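Local coordinates for cytosolic iron-sulfur protein assembly protein 1 (Saccharomyces cerevisiae, PDB 2HES), which serves as an essential component of the cytosolic iron-sulfur protein assembly machinery, required for the maturation of iron-sulfur proteins outside mitochondria, at residues 3-7 against 286-290; 9-13 against 36-40; 201-207 against 254-260; 293-299 against 314-320. All blocks are in the same frame, centred on the assembly; numbering follows the deposited sequence.

In the fold
The chain is a WD40 beta-propeller of seven four-stranded blades. Interactions 1 and 2 lie at its rim, about 21 Å apart between centres, and share strand 5-11, which completes the blade of strands 298-303, 312-316 and 320-325. Interaction 1 joins it to the preceding blade, interaction 2 to the following one. Interaction 4 is within this blade, linked to interaction 2 (centres about 13 Å apart) by a probable hydrogen bond, Leu12 N to Gly319 O (2.9 Å). Interaction 3 sets inner strands of two adjacent blades side by side and meets interaction 4 in a hydrogen bond between Tyr254 OH and Glu297 OE1 (3.0 Å). A calcium ion lies about 11 Å from the Lys288 side chain.

Interaction 1. Residues 3-7 against 286-290; sequences SINLI and FAKRA
Arg289 reaches across to residues 4-6 and ends on the carbonyl of Ile4. Its CB starts beside the Ile4 side chain, 4.0 Å from CD1 of Ile4. CG lies anti to the backbone N (chi1 -177°) and the chain runs extended from CG to NE. This carries the guanidinium out to the Ile4 carbonyl. CD passes 3.4 Å from the Ile4 O atom. NE and CZ follow at longer range. The tip nitrogen NH1 then donates a 2.7 Å hydrogen bond to Ile4 O. The bond is moderately bent, at 148°, but the oxygen sits near the guanidinium plane, and NH1 lies in the carbonyl plane. NH1 also gives a hydrogen bond to a water, which in turn accepts one from Leu6 N. One arginine nitrogen therefore serves two successive peptides of segment 3-7, one directly and one through water. Trp324 of the neighbouring strand 320-325 touches the same side chain.

Ile4 fills the apolar half. CG1 packs on Ala287 CB at 3.8 Å, and CD1 rests 3.7 Å from Lys288 CA. Leu273 and Leu326 add to its surroundings. A second water takes a 2.6 Å hydrogen bond from Ile4 N and returns a weak one to Lys288 O. Ala287 belongs to a classic beta bulge with Phe286, both opposite Val275.

The two strands belong to different blades. Side chains and water join them where the N-terminal strand enters the last blade. This is the seam beside the Velcro closure of a WD40 beta-propeller.

Interaction 2. Residues 9-13 against 36-40; sequences SLKLY and IKLVS
Tyr13 OH is gripped by several groups. Lys37 N gives it a weak hydrogen bond of 3.4 Å, bent to 129°. Its strongest partner is Thr29 OG1, from the same blade as Lys37; Lys35 O is also hydrogen-bonded to the phenol oxygen. Together these bonds hold the position of Tyr13 OH.

The Lys37 side chain runs back along one face of this ring, opposite in direction to the tyrosine. Its CD lies over the face, 4.2 Å from the ring centroid, in a CH-pi contact. NZ is off-centre at 4.6 Å from the Tyr13 centroid, a cation-pi geometry. Its main partner is Leu12 O, which accepts a 2.7 Å hydrogen bond from Lys37 NZ almost in line with the carbonyl. The lysine chain is extended beyond CG (chi3 -177°), which gives it the length to span the ring and reach this oxygen.

Farther along, the contact is apolar. Leu10 and Val39 meet tip to tip, with Leu10 CD2 3.6 Å from Val39 CG1. Leu12, from the same segment as Leu10, meets the second branch tip to tip, its CD2 3.9 Å from Val39 CG2.

Strand 5-11 is the outer strand of its blade and bonds to strand 320-325. Strand 36-40 is the third strand of the next blade, between 26-31 and 47-52. Leu12 also touches Thr29 and Leu48 of those two strands.

Interaction 3. Residues 201-207 against 254-260; sequences WSSDFDK and YNVAWGF
Tyr254 turns its edge to one face of Trp201. Tyr254 CD1 stands over the indole centre, and the planes meet at 79° in a T-shaped stack. Trp201 NE1 hydrogen-bonds to Asp219, and Tyr254 OH to Glu297. One face of the Trp258 ring carries Asp206: its carboxylate is stacked, 5° from parallel, and Asp206 CB sits 3.7 Å from the centroid of the Trp258 six-membered ring. Asp204 O lies at the edge of this indole. Thr208 and Arg213 hold the Asp206 carboxylate. Over the Phe260 face is Lys207 CG, 3.9 Å from the ring centroid.

Val256 N bonds to Ser202 OG at 3.1 Å. Trp258 N gives a nearly straight 2.8 Å bond to Asp204 OD2. Lys207, bent at chi2 and chi4, brings NZ to Trp258 O at 2.7 Å; the same nitrogen also bonds to Phe205 O and forms a salt bridge with Asp204 OD1, its hydrogen bond weak. One water links Ser203 O with Val256 O, another Lys207 N with Gly259 O.

The axes of strands 201-205 and 254-258 lie 4° from parallel, with no backbone-to-backbone hydrogen bond. Side chains and waters bridge several facing peptide groups, which probably holds adjacent blades together as separate sheets.

Interaction 4. Residues 293-299 against 314-320; sequences HGVYEIN and TGGDDGI
His293 is held at both ring nitrogens, by two different residues of 314-320. ND1 donates to Asp318 OD1 at 3.0 Å, with an angle of 165°. The oxygen lies close to the imidazole plane and uses its syn lone pair. On the other side of the ring, NE2 and Thr314 OG1 share a 2.9 Å hydrogen bond. The two hydrogen bonds fix how the imidazole is turned. Ile320 O sits between them at the ring edge, 3.1 Å from His293 CE1. Asp318 CG lies between its own backbone N and carbonyl carbon (chi1 45°), which turns the carboxylate to the histidine.

The same aspartate packs on Tyr296. Asp318 CB is 3.7 Å from the Tyr296 ring centroid, over one face, while Val295 CG1 covers the opposite face. The histidine begins a type II' turn that ends at Tyr296, and Asp318 is inside the type I turn from Gly316 to Gly319.

Backbone bonds join the two segments at and just beyond the strand ends. Asn299 N bonds to Gly315 O at 2.7 Å, and Asp317 N to Glu297 O at 2.9 Å. Between them Ile298 and Gly316 form an antiparallel non-hydrogen-bonded pair.

Thr314 OG1 also bonds to Trp324 NE1. Asp318, His293, Thr314 and Trp324 thus form the hydrogen-bonded Asp-His-Ser/Thr-Trp tetrad characteristic of WD40 repeats.

Interaction 1. Residues 3-7 against 286-290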
loop_
_atom_site.group_PDB
_atom_site.type_symbol
_atom_site.label_atom_id
_atom_site.label_comp_id
_atom_site.label_asym_id
_atom_site.label_seq_id
_atom_site.Cartn_x
_atom_site.Cartn_y
_atom_site.Cartn_z
ATOM N N SER A 3 -19.282 15.152 -0.753
ATOM C CA SER A 3 -18.857 15.509 0.650
ATOM C C SER A 3 -18.121 14.383 1.391
ATOM O O SER A 3 -18.531 13.229 1.330
ATOM C CB SER A 3 -20.051 16.003 1.492
ATOM O OG SER A 3 -20.750 14.931 2.116
ATOM N N ILE A 4 -17.044 14.744 2.094
ATOM C CA ILE A 4 -16.276 13.807 2.918
ATOM C C ILE A 4 -16.551 14.093 4.398
ATOM O O ILE A 4 -16.097 15.104 4.934
ATOM C CB ILE A 4 -14.743 13.884 2.646
ATOM C CG1 ILE A 4 -14.408 13.469 1.204
ATOM C CG2 ILE A 4 -13.995 12.980 3.614
ATOM C CD1 ILE A 4 -13.013 13.879 0.749
ATOM N N ASN A 5 -17.291 13.198 5.043
ATOM C CA ASN A 5 -17.716 13.396 6.435
ATOM C C ASN A 5 -16.954 12.511 7.411
ATOM O O ASN A 5 -16.820 11.305 7.180
ATOM C CB ASN A 5 -19.233 13.153 6.551
ATOM C CG ASN A 5 -20.028 13.949 5.509
ATOM O OD1 ASN A 5 -20.861 13.402 4.776
ATOM N ND2 ASN A 5 -19.737 15.236 5.413
ATOM N N LEU A 6 -16.443 13.110 8.487
ATOM C CA LEU A 6 -15.797 12.341 9.548
ATOM C C LEU A 6 -16.833 11.518 10.308
ATOM O O LEU A 6 -17.747 12.068 10.934
ATOM C CB LEU A 6 -15.025 13.243 10.515
ATOM C CG LEU A 6 -14.337 12.524 11.690
ATOM C CD1 LEU A 6 -13.095 11.726 11.224
ATOM C CD2 LEU A 6 -13.962 13.465 12.806
ATOM N N ILE A 7 -16.703 10.200 10.252
ATOM C CA ILE A 7 -17.607 9.363 11.026
ATOM C C ILE A 7 -17.011 8.996 12.389
ATOM O O ILE A 7 -17.752 8.915 13.383
ATOM C CB ILE A 7 -18.204 8.159 10.214
ATOM C CG1 ILE A 7 -17.156 7.461 9.351
ATOM C CG2 ILE A 7 -19.300 8.650 9.287
ATOM C CD1 ILE A 7 -16.462 6.351 10.056
ATOM N N PHE A 286 -14.124 14.119 -7.436
ATOM C CA PHE A 286 -15.414 13.731 -6.921
ATOM C C PHE A 286 -15.701 14.453 -5.583
ATOM O O PHE A 286 -16.811 14.949 -5.371
ATOM C CB PHE A 286 -15.446 12.193 -6.724
ATOM C CG PHE A 286 -16.810 11.625 -6.409
ATOM C CD1 PHE A 286 -17.808 11.572 -7.365
ATOM C CD2 PHE A 286 -17.080 11.109 -5.142
ATOM C CE1 PHE A 286 -19.059 11.032 -7.057
ATOM C CE2 PHE A 286 -18.326 10.554 -4.834
ATOM C CZ PHE A 286 -19.307 10.517 -5.782
ATOM N N ALA A 287 -14.713 14.504 -4.701
ATOM C CA ALA A 287 -14.811 15.173 -3.389
ATOM C C ALA A 287 -13.418 15.484 -2.888
ATOM O O ALA A 287 -12.456 14.817 -3.275
ATOM C CB ALA A 287 -15.545 14.281 -2.380
ATOM N N LYS A 288 -13.288 16.489 -2.026
ATOM C CA LYS A 288 -12.026 16.750 -1.336
ATOM C C LYS A 288 -12.201 17.423 0.013
ATOM O O LYS A 288 -13.222 18.067 0.250
ATOM C CB LYS A 288 -11.028 17.529 -2.200
ATOM C CG LYS A 288 -11.457 18.935 -2.600
ATOM C CD LYS A 288 -10.520 19.501 -3.637
ATOM C CE LYS A 288 -9.367 20.270 -3.023
ATOM N NZ LYS A 288 -9.040 21.495 -3.867
ATOM N N ARG A 289 -11.204 17.258 0.886
ATOM C CA ARG A 289 -11.244 17.863 2.220
ATOM C C ARG A 289 -9.851 18.257 2.680
ATOM O O ARG A 289 -8.887 17.491 2.527
ATOM C CB ARG A 289 -11.937 16.908 3.203
ATOM C CG ARG A 289 -12.096 17.487 4.599
ATOM C CD ARG A 289 -13.261 16.861 5.306
ATOM N NE ARG A 289 -13.300 17.334 6.687
ATOM C CZ ARG A 289 -14.368 17.276 7.476
ATOM N NH1 ARG A 289 -15.510 16.781 7.027
ATOM N NH2 ARG A 289 -14.287 17.732 8.719
ATOM N N ALA A 290 -9.733 19.478 3.205
ATOM C CA ALA A 290 -8.473 20.026 3.652
ATOM C C ALA A 290 -8.334 19.779 5.155
ATOM O O ALA A 290 -9.326 19.552 5.814
ATOM C CB ALA A 290 -8.454 21.509 3.368
HETATM O O HOH W 1 -16.086 17.116 1.697
HETATM O O HOH W 2 -17.225 16.102 9.102
#

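Interaction 2. Residues 9-13 against 36-40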
loop_
_atom_site.group_PDB
_atom_site.type_symbol
_atom_site.label_atom_id
_atom_site.label_comp_id
_atom_site.label_asym_id
_atom_site.label_seq_id
_atom_site.Cartn_x
_atom_site.Cartn_y
_atom_site.Cartn_z
ATOM N N SER A 9 -12.953 9.457 14.756
ATOM C CA SER A 9 -11.516 9.754 14.885
ATOM C C SER A 9 -10.806 8.982 16.014
ATOM O O SER A 9 -11.105 9.139 17.215
ATOM C CB SER A 9 -11.275 11.259 15.020
ATOM O OG SER A 9 -9.910 11.551 15.272
ATOM N N LEU A 10 -9.844 8.151 15.644
ATOM C CA LEU A 10 -9.272 7.236 16.610
ATOM C C LEU A 10 -7.790 7.450 16.866
ATOM O O LEU A 10 -6.957 7.113 16.030
ATOM C CB LEU A 10 -9.567 5.788 16.178
ATOM C CG LEU A 10 -9.524 4.637 17.183
ATOM C CD1 LEU A 10 -10.665 4.787 18.177
ATOM C CD2 LEU A 10 -9.672 3.326 16.449
ATOM N N LYS A 11 -7.434 7.983 18.039
ATOM C CA LYS A 11 -6.031 8.168 18.331
ATOM C C LYS A 11 -5.433 6.878 18.876
ATOM O O LYS A 11 -5.906 6.354 19.898
ATOM C CB LYS A 11 -5.769 9.328 19.306
ATOM C CG LYS A 11 -4.279 9.640 19.416
ATOM C CD LYS A 11 -3.997 10.858 20.251
ATOM C CE LYS A 11 -2.512 11.067 20.385
ATOM N NZ LYS A 11 -1.869 11.543 19.146
ATOM N N LEU A 12 -4.370 6.418 18.220
ATOM C CA LEU A 12 -3.705 5.145 18.527
ATOM C C LEU A 12 -2.285 5.245 19.072
ATOM O O LEU A 12 -1.872 4.412 19.893
ATOM C CB LEU A 12 -3.683 4.260 17.274
ATOM C CG LEU A 12 -4.988 3.741 16.666
ATOM C CD1 LEU A 12 -4.647 2.981 15.370
ATOM C CD2 LEU A 12 -5.738 2.843 17.604
ATOM N N TYR A 13 -1.507 6.204 18.577
ATOM C CA TYR A 13 -0.128 6.405 18.997
ATOM C C TYR A 13 0.082 7.892 19.183
ATOM O O TYR A 13 -0.796 8.691 18.818
ATOM C CB TYR A 13 0.867 5.971 17.915
ATOM C CG TYR A 13 0.724 4.582 17.367
ATOM C CD1 TYR A 13 1.528 3.544 17.828
ATOM C CD2 TYR A 13 -0.199 4.307 16.341
ATOM C CE1 TYR A 13 1.405 2.251 17.298
ATOM C CE2 TYR A 13 -0.326 3.018 15.814
ATOM C CZ TYR A 13 0.480 2.017 16.283
ATOM O OH TYR A 13 0.335 0.766 15.728
ATOM N N ILE A 36 2.453 -3.143 17.064
ATOM C CA ILE A 36 1.365 -3.227 16.083
ATOM C C ILE A 36 -0.050 -3.250 16.707
ATOM O O ILE A 36 -0.374 -4.134 17.492
ATOM C CB ILE A 36 1.541 -4.510 15.240
ATOM C CG1 ILE A 36 2.876 -4.474 14.511
ATOM C CG2 ILE A 36 0.387 -4.697 14.281
ATOM C CD1 ILE A 36 3.592 -5.809 14.462
ATOM N N LYS A 37 -0.920 -2.336 16.301
ATOM C CA LYS A 37 -2.251 -2.236 16.909
ATOM C C LYS A 37 -3.411 -2.653 15.978
ATOM O O LYS A 37 -3.453 -2.332 14.779
ATOM C CB LYS A 37 -2.463 -0.841 17.555
ATOM C CG LYS A 37 -1.279 -0.364 18.428
ATOM C CD LYS A 37 -1.650 0.779 19.401
ATOM C CE LYS A 37 -0.422 1.243 20.174
ATOM N NZ LYS A 37 -0.695 2.367 21.140
ATOM N N LEU A 38 -4.335 -3.415 16.539
ATOM C CA LEU A 38 -5.424 -3.978 15.782
ATOM C C LEU A 38 -6.723 -3.363 16.231
ATOM O O LEU A 38 -6.975 -3.245 17.448
ATOM C CB LEU A 38 -5.466 -5.499 15.938
ATOM C CG LEU A 38 -4.195 -6.332 15.714
ATOM C CD1 LEU A 38 -4.613 -7.765 15.592
ATOM C CD2 LEU A 38 -3.392 -5.902 14.472
ATOM N N VAL A 39 -7.528 -2.960 15.244
ATOM C CA VAL A 39 -8.778 -2.238 15.460
ATOM C C VAL A 39 -9.966 -2.938 14.793
ATOM O O VAL A 39 -9.954 -3.234 13.577
ATOM C CB VAL A 39 -8.667 -0.767 14.936
ATOM C CG1 VAL A 39 -9.971 -0.017 15.067
ATOM C CG2 VAL A 39 -7.537 -0.012 15.642
ATOM N N SER A 40 -11.008 -3.172 15.579
ATOM C CA SER A 40 -12.257 -3.710 15.074
ATOM C C SER A 40 -13.036 -2.573 14.431
ATOM O O SER A 40 -13.127 -1.487 15.025
ATOM C CB SER A 40 -13.064 -4.334 16.224
ATOM O OG SER A 40 -14.244 -4.908 15.724
#

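Interaction 3. Residues 201-207 against 254-260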
loop_
_atom_site.group_PDB
_atom_site.type_symbol
_atom_site.label_atom_id
_atom_site.label_comp_id
_atom_site.label_asym_id
_atom_site.label_seq_id
_atom_site.Cartn_x
_atom_site.Cartn_y
_atom_site.Cartn_z
ATOM N N TRP A 201 5.712 7.224 -4.270
ATOM C CA TRP A 201 5.485 6.767 -2.876
ATOM C C TRP A 201 4.635 5.529 -2.812
ATOM O O TRP A 201 4.775 4.722 -1.871
ATOM C CB TRP A 201 4.810 7.874 -2.050
ATOM C CG TRP A 201 5.871 8.914 -1.603
ATOM C CD1 TRP A 201 6.162 10.100 -2.188
ATOM C CD2 TRP A 201 6.740 8.785 -0.479
ATOM N NE1 TRP A 201 7.195 10.744 -1.493
ATOM C CE2 TRP A 201 7.557 9.958 -0.431
ATOM C CE3 TRP A 201 6.896 7.805 0.513
ATOM C CZ2 TRP A 201 8.541 10.155 0.567
ATOM C CZ3 TRP A 201 7.868 8.011 1.530
ATOM C CH2 TRP A 201 8.674 9.181 1.536
ATOM N N SER A 202 3.741 5.385 -3.764
ATOM C CA SER A 202 2.817 4.220 -3.765
ATOM C C SER A 202 2.110 4.113 -5.076
ATOM O O SER A 202 2.067 5.067 -5.858
ATOM C CB SER A 202 1.791 4.310 -2.635
ATOM O OG SER A 202 0.822 5.284 -2.951
ATOM N N SER A 203 1.560 2.934 -5.313
ATOM C CA SER A 203 0.686 2.722 -6.475
ATOM C C SER A 203 -0.435 1.765 -6.093
ATOM O O SER A 203 -0.416 1.132 -4.988
ATOM C CB SER A 203 1.494 2.150 -7.625
ATOM O OG SER A 203 1.833 0.795 -7.412
ATOM N N ASP A 204 -1.434 1.632 -6.966
ATOM C CA ASP A 204 -2.531 0.639 -6.700
ATOM C C ASP A 204 -3.115 0.284 -8.038
ATOM O O ASP A 204 -3.259 1.170 -8.891
ATOM C CB ASP A 204 -3.617 1.222 -5.795
ATOM C CG ASP A 204 -4.479 0.142 -5.105
ATOM O OD1 ASP A 204 -4.200 -1.065 -5.277
ATOM O OD2 ASP A 204 -5.429 0.526 -4.395
ATOM N N PHE A 205 -3.463 -0.992 -8.222
ATOM C CA PHE A 205 -4.083 -1.418 -9.510
ATOM C C PHE A 205 -5.579 -1.128 -9.612
ATOM O O PHE A 205 -6.267 -1.115 -8.623
ATOM C CB PHE A 205 -3.897 -2.915 -9.733
ATOM C CG PHE A 205 -2.497 -3.308 -10.053
ATOM C CD1 PHE A 205 -2.067 -3.353 -11.401
ATOM C CD2 PHE A 205 -1.592 -3.630 -9.040
ATOM C CE1 PHE A 205 -0.794 -3.724 -11.734
ATOM C CE2 PHE A 205 -0.258 -4.003 -9.373
ATOM C CZ PHE A 205 0.118 -4.057 -10.733
ATOM N N ASP A 206 -6.040 -0.887 -10.849
ATOM C CA ASP A 206 -7.441 -0.717 -11.168
ATOM C C ASP A 206 -8.092 -2.024 -10.789
ATOM O O ASP A 206 -7.496 -3.098 -11.010
ATOM C CB ASP A 206 -7.576 -0.500 -12.690
ATOM C CG ASP A 206 -9.021 -0.116 -13.151
ATOM O OD1 ASP A 206 -10.026 -0.150 -12.350
ATOM O OD2 ASP A 206 -9.085 0.243 -14.358
ATOM N N LYS A 207 -9.292 -1.953 -10.220
ATOM C CA LYS A 207 -10.035 -3.190 -9.881
ATOM C C LYS A 207 -11.017 -3.626 -10.964
ATOM O O LYS A 207 -11.636 -4.691 -10.856
ATOM C CB LYS A 207 -10.731 -3.052 -8.518
ATOM C CG LYS A 207 -9.815 -2.521 -7.441
ATOM C CD LYS A 207 -8.544 -3.402 -7.234
ATOM C CE LYS A 207 -7.776 -3.046 -5.949
ATOM N NZ LYS A 207 -7.117 -1.702 -5.996
ATOM N N TYR A 254 1.587 11.174 -0.793
ATOM C CA TYR A 254 2.210 10.061 -0.112
ATOM C C TYR A 254 1.481 8.722 -0.281
ATOM O O TYR A 254 2.070 7.693 -0.000
ATOM C CB TYR A 254 2.269 10.339 1.396
ATOM C CG TYR A 254 3.349 11.324 1.843
ATOM C CD1 TYR A 254 4.607 11.360 1.238
ATOM C CD2 TYR A 254 3.125 12.165 2.944
ATOM C CE1 TYR A 254 5.606 12.285 1.680
ATOM C CE2 TYR A 254 4.119 13.043 3.388
ATOM C CZ TYR A 254 5.345 13.082 2.786
ATOM O OH TYR A 254 6.309 13.995 3.276
ATOM N N ASN A 255 0.214 8.752 -0.632
ATOM C CA ASN A 255 -0.526 7.477 -0.796
ATOM C C ASN A 255 -1.721 7.597 -1.756
ATOM O O ASN A 255 -2.431 8.603 -1.792
ATOM C CB ASN A 255 -0.957 6.987 0.624
ATOM C CG ASN A 255 -0.842 5.468 0.815
ATOM O OD1 ASN A 255 -1.792 4.833 1.216
ATOM N ND2 ASN A 255 0.346 4.903 0.573
ATOM N N VAL A 256 -1.944 6.551 -2.544
ATOM C CA VAL A 256 -3.136 6.447 -3.349
ATOM C C VAL A 256 -3.775 5.093 -3.162
ATOM O O VAL A 256 -3.080 4.100 -2.842
ATOM C CB VAL A 256 -2.821 6.649 -4.883
ATOM C CG1 VAL A 256 -2.294 8.042 -5.162
ATOM C CG2 VAL A 256 -1.776 5.625 -5.340
ATOM N N ALA A 257 -5.076 5.041 -3.417
ATOM C CA ALA A 257 -5.876 3.803 -3.272
ATOM C C ALA A 257 -6.993 3.791 -4.284
ATOM O O ALA A 257 -7.719 4.804 -4.450
ATOM C CB ALA A 257 -6.454 3.717 -1.853
ATOM N N TRP A 258 -7.120 2.673 -4.988
ATOM C CA TRP A 258 -8.068 2.570 -6.053
ATOM C C TRP A 258 -9.090 1.551 -5.605
ATOM O O TRP A 258 -8.774 0.352 -5.458
ATOM C CB TRP A 258 -7.409 2.165 -7.367
ATOM C CG TRP A 258 -8.207 2.569 -8.617
ATOM C CD1 TRP A 258 -9.574 2.764 -8.711
ATOM C CD2 TRP A 258 -7.696 2.700 -9.945
ATOM N NE1 TRP A 258 -9.918 3.085 -10.011
ATOM C CE2 TRP A 258 -8.789 3.042 -10.788
ATOM C CE3 TRP A 258 -6.407 2.622 -10.508
ATOM C CZ2 TRP A 258 -8.635 3.314 -12.163
ATOM C CZ3 TRP A 258 -6.252 2.873 -11.880
ATOM C CH2 TRP A 258 -7.368 3.222 -12.692
ATOM N N GLY A 259 -10.301 2.029 -5.350
ATOM C CA GLY A 259 -11.313 1.132 -4.781
ATOM C C GLY A 259 -12.008 0.244 -5.793
ATOM O O GLY A 259 -11.945 0.507 -7.007
ATOM N N PHE A 260 -12.686 -0.807 -5.294
ATOM C CA PHE A 260 -13.543 -1.630 -6.154
ATOM C C PHE A 260 -14.740 -0.845 -6.682
ATOM O O PHE A 260 -15.378 -1.249 -7.635
ATOM C CB PHE A 260 -13.995 -2.932 -5.458
ATOM C CG PHE A 260 -12.870 -3.888 -5.201
ATOM C CD1 PHE A 260 -12.588 -4.886 -6.114
ATOM C CD2 PHE A 260 -12.070 -3.751 -4.058
ATOM C CE1 PHE A 260 -11.503 -5.795 -5.898
ATOM C CE2 PHE A 260 -10.993 -4.631 -3.808
ATOM C CZ PHE A 260 -10.717 -5.661 -4.725
HETATM O O HOH W 3 -1.203 2.008 -2.551
HETATM O O HOH W 4 -11.154 -0.009 -9.634
#

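Interaction 4. Residues 293-299 against 314-320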
loop_
_atom_site.group_PDB
_atom_site.type_symbol
_atom_site.label_atom_id
_atom_site.label_comp_id
_atom_site.label_asym_id
_atom_site.label_seq_id
_atom_site.Cartn_x
_atom_site.Cartn_y
_atom_site.Cartn_z
ATOM N N HIS A 293 -6.071 15.862 9.006
ATOM C CA HIS A 293 -5.337 15.535 10.242
ATOM C C HIS A 293 -4.832 16.805 10.904
ATOM O O HIS A 293 -3.717 16.871 11.376
ATOM C CB HIS A 293 -4.216 14.527 9.979
ATOM C CG HIS A 293 -4.734 13.148 9.764
ATOM N ND1 HIS A 293 -4.493 12.114 10.645
ATOM C CD2 HIS A 293 -5.576 12.658 8.826
ATOM C CE1 HIS A 293 -5.140 11.035 10.235
ATOM N NE2 HIS A 293 -5.797 11.334 9.130
ATOM N N GLY A 294 -5.681 17.825 10.920
ATOM C CA GLY A 294 -5.270 19.131 11.431
ATOM C C GLY A 294 -4.103 19.674 10.645
ATOM O O GLY A 294 -4.157 19.738 9.412
ATOM N N VAL A 295 -3.031 20.014 11.355
ATOM C CA VAL A 295 -1.817 20.540 10.748
ATOM C C VAL A 295 -0.847 19.438 10.231
ATOM O O VAL A 295 0.242 19.752 9.699
ATOM C CB VAL A 295 -1.090 21.485 11.741
ATOM C CG1 VAL A 295 -0.553 20.712 12.933
ATOM C CG2 VAL A 295 0.032 22.236 11.048
ATOM N N TYR A 296 -1.250 18.171 10.374
ATOM C CA TYR A 296 -0.364 17.031 10.156
ATOM C C TYR A 296 -0.367 16.401 8.752
ATOM O O TYR A 296 -1.401 16.304 8.082
ATOM C CB TYR A 296 -0.639 15.943 11.214
ATOM C CG TYR A 296 -0.262 16.392 12.621
ATOM C CD1 TYR A 296 1.043 16.226 13.094
ATOM C CD2 TYR A 296 -1.197 16.986 13.456
ATOM C CE1 TYR A 296 1.407 16.645 14.383
ATOM C CE2 TYR A 296 -0.849 17.415 14.749
ATOM C CZ TYR A 296 0.450 17.243 15.193
ATOM O OH TYR A 296 0.823 17.648 16.464
ATOM N N GLU A 297 0.815 15.944 8.343
ATOM C CA GLU A 297 0.982 15.239 7.062
ATOM C C GLU A 297 0.169 13.946 7.134
ATOM O O GLU A 297 0.045 13.356 8.224
ATOM C CB GLU A 297 2.461 14.950 6.799
ATOM C CG GLU A 297 3.270 16.234 6.432
ATOM C CD GLU A 297 4.710 15.997 5.995
ATOM O OE1 GLU A 297 5.159 14.838 5.894
ATOM O OE2 GLU A 297 5.427 16.988 5.751
ATOM N N ILE A 298 -0.424 13.530 6.013
ATOM C CA ILE A 298 -1.196 12.289 5.986
ATOM C C ILE A 298 -0.396 11.282 5.154
ATOM O O ILE A 298 0.029 11.607 4.022
ATOM C CB ILE A 298 -2.605 12.466 5.373
ATOM C CG1 ILE A 298 -3.385 13.631 6.004
ATOM C CG2 ILE A 298 -3.394 11.156 5.441
ATOM C CD1 ILE A 298 -4.734 13.873 5.370
ATOM N N ASN A 299 -0.223 10.056 5.666
ATOM C CA ASN A 299 0.749 9.130 5.060
ATOM C C ASN A 299 0.108 7.987 4.315
ATOM O O ASN A 299 0.766 7.341 3.462
ATOM C CB ASN A 299 1.630 8.527 6.160
ATOM C CG ASN A 299 2.441 9.572 6.873
ATOM O OD1 ASN A 299 3.211 10.310 6.255
ATOM N ND2 ASN A 299 2.270 9.648 8.188
ATOM N N THR A 314 -7.842 7.186 6.875
ATOM C CA THR A 314 -6.611 7.916 6.685
ATOM C C THR A 314 -5.769 7.851 7.931
ATOM O O THR A 314 -6.306 7.952 9.054
ATOM C CB THR A 314 -6.856 9.425 6.337
ATOM O OG1 THR A 314 -7.700 10.025 7.332
ATOM C CG2 THR A 314 -7.511 9.570 5.007
ATOM N N GLY A 315 -4.466 7.699 7.735
ATOM C CA GLY A 315 -3.462 7.693 8.796
ATOM C C GLY A 315 -2.413 8.794 8.696
ATOM O O GLY A 315 -1.745 8.964 7.659
ATOM N N GLY A 316 -2.204 9.515 9.805
ATOM C CA GLY A 316 -1.418 10.748 9.755
ATOM C C GLY A 316 -0.314 10.849 10.789
ATOM O O GLY A 316 -0.174 9.971 11.647
ATOM N N ASP A 317 0.470 11.924 10.710
ATOM C CA ASP A 317 1.669 12.104 11.538
ATOM C C ASP A 317 1.281 12.349 13.010
ATOM O O ASP A 317 2.153 12.368 13.875
ATOM C CB ASP A 317 2.561 13.259 11.015
ATOM C CG ASP A 317 3.659 12.798 9.992
ATOM O OD1 ASP A 317 3.733 11.597 9.695
ATOM O OD2 ASP A 317 4.490 13.628 9.516
ATOM N N ASP A 318 -0.009 12.537 13.263
ATOM C CA ASP A 318 -0.521 12.787 14.639
ATOM C C ASP A 318 -0.919 11.513 15.379
ATOM O O ASP A 318 -1.464 11.577 16.502
ATOM C CB ASP A 318 -1.731 13.722 14.606
ATOM C CG ASP A 318 -2.724 13.351 13.527
ATOM O OD1 ASP A 318 -2.409 12.425 12.744
ATOM O OD2 ASP A 318 -3.799 13.990 13.427
ATOM N N GLY A 319 -0.716 10.357 14.750
ATOM C CA GLY A 319 -1.003 9.075 15.422
ATOM C C GLY A 319 -2.477 8.712 15.449
ATOM O O GLY A 319 -2.899 7.816 16.193
ATOM N N ILE A 320 -3.259 9.375 14.604
ATOM C CA ILE A 320 -4.679 9.173 14.515
ATOM C C ILE A 320 -5.046 8.428 13.232
ATOM O O ILE A 320 -4.465 8.679 12.165
ATOM C CB ILE A 320 -5.439 10.557 14.591
ATOM C CG1 ILE A 320 -5.264 11.175 15.988
ATOM C CG2 ILE A 320 -6.894 10.438 14.200
ATOM C CD1 ILE A 320 -6.206 12.360 16.268
HETATM O O HOH W 5 3.423 16.578 10.304
#